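Local atomic coordinates of alpha-L-arabinosidase (Xanthomonas axonopodis pv. citri, PDB entry 6D25), a protein that probably hydrolyses alpha-L-arabinofuranosyl side groups of arabinoxylans, coping with internal di-substituted xylose units, as a trimeric family GH51 arabinofuranosidase. Residues A[99-104]-A[120-125]. Sequence-based numbering, arbitrary orientation.
Sequences GCFADE and RVNTHW
The imidazole of His124 lies between a disulfide and a threonine hydroxyl. Over one face sits Cys100, its CB 3.6 Å from the centroid of the His124 ring and only 6° off the ring normal, a CH-pi contact nearly at dead centre; its SG, bonded to Cys206, follows over the same face at 4.7 Å from that centroid. Thr123 OG1 lies above the opposite face, shifted toward the rim. The ring also meets the backbone, where His124 CE1 lies 3.4 Å from Cys100 O.

The same hydroxyl makes the direct hydrogen bond across the contact: Thr123 OG1 donates to Glu104 OE1 over 2.6 Å, arriving on the syn side and 20° out of the carboxylate plane. Glu104 gets there by holding CG anti to its own carbonyl carbon and running extended beyond it. A water donates a second bond to Glu104 OE1 at 2.6 Å and weakly accepts from Thr123 N, so one oxygen is gripped twice. The other, OE2, forms a salt bridge with Lys227 of the second subunit, which probably favours a charged carboxylate.

Deeper in, the Asn122 amide crosses the Phe101 side chain at about a right angle, with Asn122 ND2 3.7 Å from Phe101 CD1 and the two planes 49° apart. That ND2 bonds to His55 O, and the Phe101 ring stacks on that of His55. Trp125 packs CZ2 against Cys100 CB at 4.3 Å; its NE1 and Phe101 N share Glu54 OE2.

Asn122 centres an inverse gamma turn, and both segments belong to the one long beta-alpha loop that follows strand 93-96 of the (beta/alpha)8 barrel, the GH51 catalytic fold, folded back on itself beside a subunit interface of the trimer.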
ATOM      1  N   GLY A  99     -19.998   0.955   3.727  1.00 14.92           N
ATOM      2  CA  GLY A  99     -20.119  -0.430   4.134  1.00 15.61           C
ATOM      3  C   GLY A  99     -18.912  -1.258   3.753  1.00 17.20           C
ATOM      4  O   GLY A  99     -18.075  -0.835   2.942  1.00 16.59           O
ATOM      5  N   CYS A 100     -18.852  -2.471   4.320  1.00 18.06           N
ATOM      6  CA  CYS A 100     -17.821  -3.464   4.006  1.00 19.57           C
ATOM      7  C   CYS A 100     -17.691  -3.709   2.487  1.00 18.72           C
ATOM      8  O   CYS A 100     -16.594  -3.913   1.968  1.00 19.26           O
ATOM      9  CB  CYS A 100     -18.107  -4.748   4.759  1.00 22.40           C
ATOM     10  SG  CYS A 100     -17.940  -4.538   6.570  1.00 26.57           S
ATOM     11  N   PHE A 101     -18.804  -3.748   1.783  1.00 17.14           N
ATOM     12  CA  PHE A 101     -18.758  -3.959   0.320  1.00 17.20           C
ATOM     13  C   PHE A 101     -17.863  -2.924  -0.377  1.00 17.37           C
ATOM     14  O   PHE A 101     -17.166  -3.272  -1.344  1.00 16.63           O
ATOM     15  CB  PHE A 101     -20.166  -3.910  -0.242  1.00 16.50           C
ATOM     16  CG  PHE A 101     -20.300  -4.115  -1.727  1.00 16.01           C
ATOM     17  CD1 PHE A 101     -20.529  -5.386  -2.238  1.00 16.17           C
ATOM     18  CD2 PHE A 101     -20.285  -3.027  -2.592  1.00 15.28           C
ATOM     19  CE1 PHE A 101     -20.682  -5.557  -3.604  1.00 15.77           C
ATOM     20  CE2 PHE A 101     -20.457  -3.213  -3.956  1.00 15.07           C
ATOM     21  CZ  PHE A 101     -20.636  -4.490  -4.452  1.00 15.60           C
ATOM     22  N   ALA A 102     -17.817  -1.688   0.120  1.00 17.56           N
ATOM     23  CA  ALA A 102     -17.106  -0.620  -0.585  1.00 17.90           C
ATOM     24  C   ALA A 102     -15.592  -0.838  -0.564  1.00 19.03           C
ATOM     25  O   ALA A 102     -14.904  -0.361  -1.482  1.00 18.26           O
ATOM     26  CB  ALA A 102     -17.450   0.739  -0.017  1.00 17.27           C
ATOM     27  N   ASP A 103     -15.096  -1.518   0.480  1.00 21.18           N
ATOM     28  CA  ASP A 103     -13.663  -1.733   0.633  1.00 22.09           C
ATOM     29  C   ASP A 103     -13.157  -2.845  -0.303  1.00 21.87           C
ATOM     30  O   ASP A 103     -11.941  -3.088  -0.360  1.00 21.71           O
ATOM     31  CB  ASP A 103     -13.348  -2.026   2.110  1.00 25.26           C
ATOM     32  CG  ASP A 103     -13.898  -0.967   3.109  1.00 30.21           C
ATOM     33  OD1 ASP A 103     -13.654   0.277   2.820  1.00 28.20           O
ATOM     34  OD2 ASP A 103     -14.596  -1.403   4.186  1.00 28.55           O
ATOM     35  N   GLU A 104     -14.026  -3.539  -1.014  1.00 20.21           N
ATOM     36  CA  GLU A 104     -13.642  -4.524  -1.996  1.00 21.03           C
ATOM     37  C   GLU A 104     -14.235  -4.195  -3.385  1.00 19.09           C
ATOM     38  O   GLU A 104     -14.071  -4.966  -4.305  1.00 18.96           O
ATOM     39  CB  GLU A 104     -14.177  -5.910  -1.628  1.00 24.78           C
ATOM     40  CG  GLU A 104     -13.514  -6.549  -0.441  1.00 28.72           C
ATOM     41  CD  GLU A 104     -13.955  -7.992  -0.182  1.00 31.34           C
ATOM     42  OE1 GLU A 104     -15.075  -8.417  -0.608  1.00 36.27           O
ATOM     43  OE2 GLU A 104     -13.183  -8.698   0.454  1.00 34.49           O
ATOM     44  N   ARG A 120     -19.426 -10.481  -9.787  1.00 17.73           N
ATOM     45  CA  ARG A 120     -18.499 -10.597  -8.669  1.00 18.33           C
ATOM     46  C   ARG A 120     -19.201 -11.362  -7.552  1.00 19.31           C
ATOM     47  O   ARG A 120     -20.365 -11.808  -7.699  1.00 19.39           O
ATOM     48  CB  ARG A 120     -18.019  -9.214  -8.218  1.00 17.63           C
ATOM     49  CG  ARG A 120     -17.212  -8.461  -9.278  1.00 17.64           C
ATOM     50  CD  ARG A 120     -15.972  -9.197  -9.721  1.00 18.07           C
ATOM     51  NE  ARG A 120     -15.103  -8.379 -10.537  1.00 17.91           N
ATOM     52  CZ  ARG A 120     -14.244  -8.851 -11.448  1.00 18.04           C
ATOM     53  NH1 ARG A 120     -14.098 -10.158 -11.632  1.00 17.27           N
ATOM     54  NH2 ARG A 120     -13.525  -7.975 -12.161  1.00 17.50           N
ATOM     55  N   VAL A 121     -18.480 -11.568  -6.460  1.00 20.50           N
ATOM     56  CA  VAL A 121     -19.006 -12.306  -5.318  1.00 21.09           C
ATOM     57  C   VAL A 121     -19.149 -11.296  -4.194  1.00 21.47           C
ATOM     58  O   VAL A 121     -18.181 -10.515  -3.904  1.00 20.88           O
ATOM     59  CB  VAL A 121     -18.070 -13.449  -4.903  1.00 23.14           C
ATOM     60  CG1 VAL A 121     -18.585 -14.170  -3.659  1.00 23.39           C
ATOM     61  CG2 VAL A 121     -17.871 -14.442  -6.051  1.00 24.11           C
ATOM     62  N   ASN A 122     -20.323 -11.274  -3.564  1.00 21.09           N
ATOM     63  CA  ASN A 122     -20.517 -10.453  -2.394  1.00 20.59           C
ATOM     64  C   ASN A 122     -20.013 -11.255  -1.183  1.00 21.81           C
ATOM     65  O   ASN A 122     -20.766 -12.050  -0.586  1.00 21.28           O
ATOM     66  CB  ASN A 122     -21.977 -10.009  -2.241  1.00 20.38           C
ATOM     67  CG  ASN A 122     -22.082  -8.892  -1.217  1.00 20.45           C
ATOM     68  OD1 ASN A 122     -21.344  -8.911  -0.228  1.00 20.81           O
ATOM     69  ND2 ASN A 122     -22.991  -7.955  -1.424  1.00 19.47           N
ATOM     70  N   THR A 123     -18.722 -11.107  -0.875  1.00 22.99           N
ATOM     71  CA  THR A 123     -18.059 -12.014   0.069  1.00 24.52           C
ATOM     72  C   THR A 123     -18.618 -11.838   1.488  1.00 24.63           C
ATOM     73  O   THR A 123     -18.789 -12.834   2.197  1.00 24.14           O
ATOM     74  CB  THR A 123     -16.538 -11.792   0.094  1.00 26.12           C
ATOM     75  OG1 THR A 123     -16.302 -10.455   0.548  1.00 26.56           O
ATOM     76  CG2 THR A 123     -15.859 -11.974  -1.247  1.00 26.74           C
ATOM     77  N   HIS A 124     -18.884 -10.604   1.933  1.00 23.96           N
ATOM     78  CA  HIS A 124     -19.305 -10.428   3.336  1.00 24.27           C
ATOM     79  C   HIS A 124     -20.759 -10.912   3.548  1.00 23.19           C
ATOM     80  O   HIS A 124     -21.120 -11.348   4.622  1.00 22.62           O
ATOM     81  CB  HIS A 124     -19.227  -8.968   3.744  1.00 25.76           C
ATOM     82  CG  HIS A 124     -17.881  -8.361   3.648  1.00 27.61           C
ATOM     83  ND1 HIS A 124     -17.497  -7.556   2.564  1.00 29.09           N
ATOM     84  CD2 HIS A 124     -16.849  -8.392   4.529  1.00 28.99           C
ATOM     85  CE1 HIS A 124     -16.229  -7.205   2.729  1.00 31.14           C
ATOM     86  NE2 HIS A 124     -15.802  -7.695   3.954  1.00 28.95           N
ATOM     87  N   TRP A 125     -21.610 -10.800   2.542  1.00 21.26           N
ATOM     88  CA  TRP A 125     -23.040 -10.824   2.743  1.00 20.85           C
ATOM     89  C   TRP A 125     -23.649 -12.011   1.984  1.00 21.49           C
ATOM     90  O   TRP A 125     -24.353 -11.830   0.989  1.00 21.56           O
ATOM     91  CB  TRP A 125     -23.634  -9.457   2.343  1.00 20.70           C
ATOM     92  CG  TRP A 125     -22.971  -8.314   3.052  1.00 20.39           C
ATOM     93  CD1 TRP A 125     -22.328  -7.242   2.485  1.00 19.55           C
ATOM     94  CD2 TRP A 125     -22.879  -8.120   4.482  1.00 19.91           C
ATOM     95  NE1 TRP A 125     -21.860  -6.394   3.451  1.00 20.23           N
ATOM     96  CE2 TRP A 125     -22.171  -6.905   4.686  1.00 19.74           C
ATOM     97  CE3 TRP A 125     -23.301  -8.845   5.603  1.00 20.27           C
ATOM     98  CZ2 TRP A 125     -21.886  -6.416   5.964  1.00 19.48           C
ATOM     99  CZ3 TRP A 125     -23.010  -8.366   6.866  1.00 19.84           C
ATOM    100  CH2 TRP A 125     -22.313  -7.170   7.041  1.00 19.78           C
TER
HETATM  101  O   HOH W   1     -17.400  -8.041  -1.717  1.00 24.79           O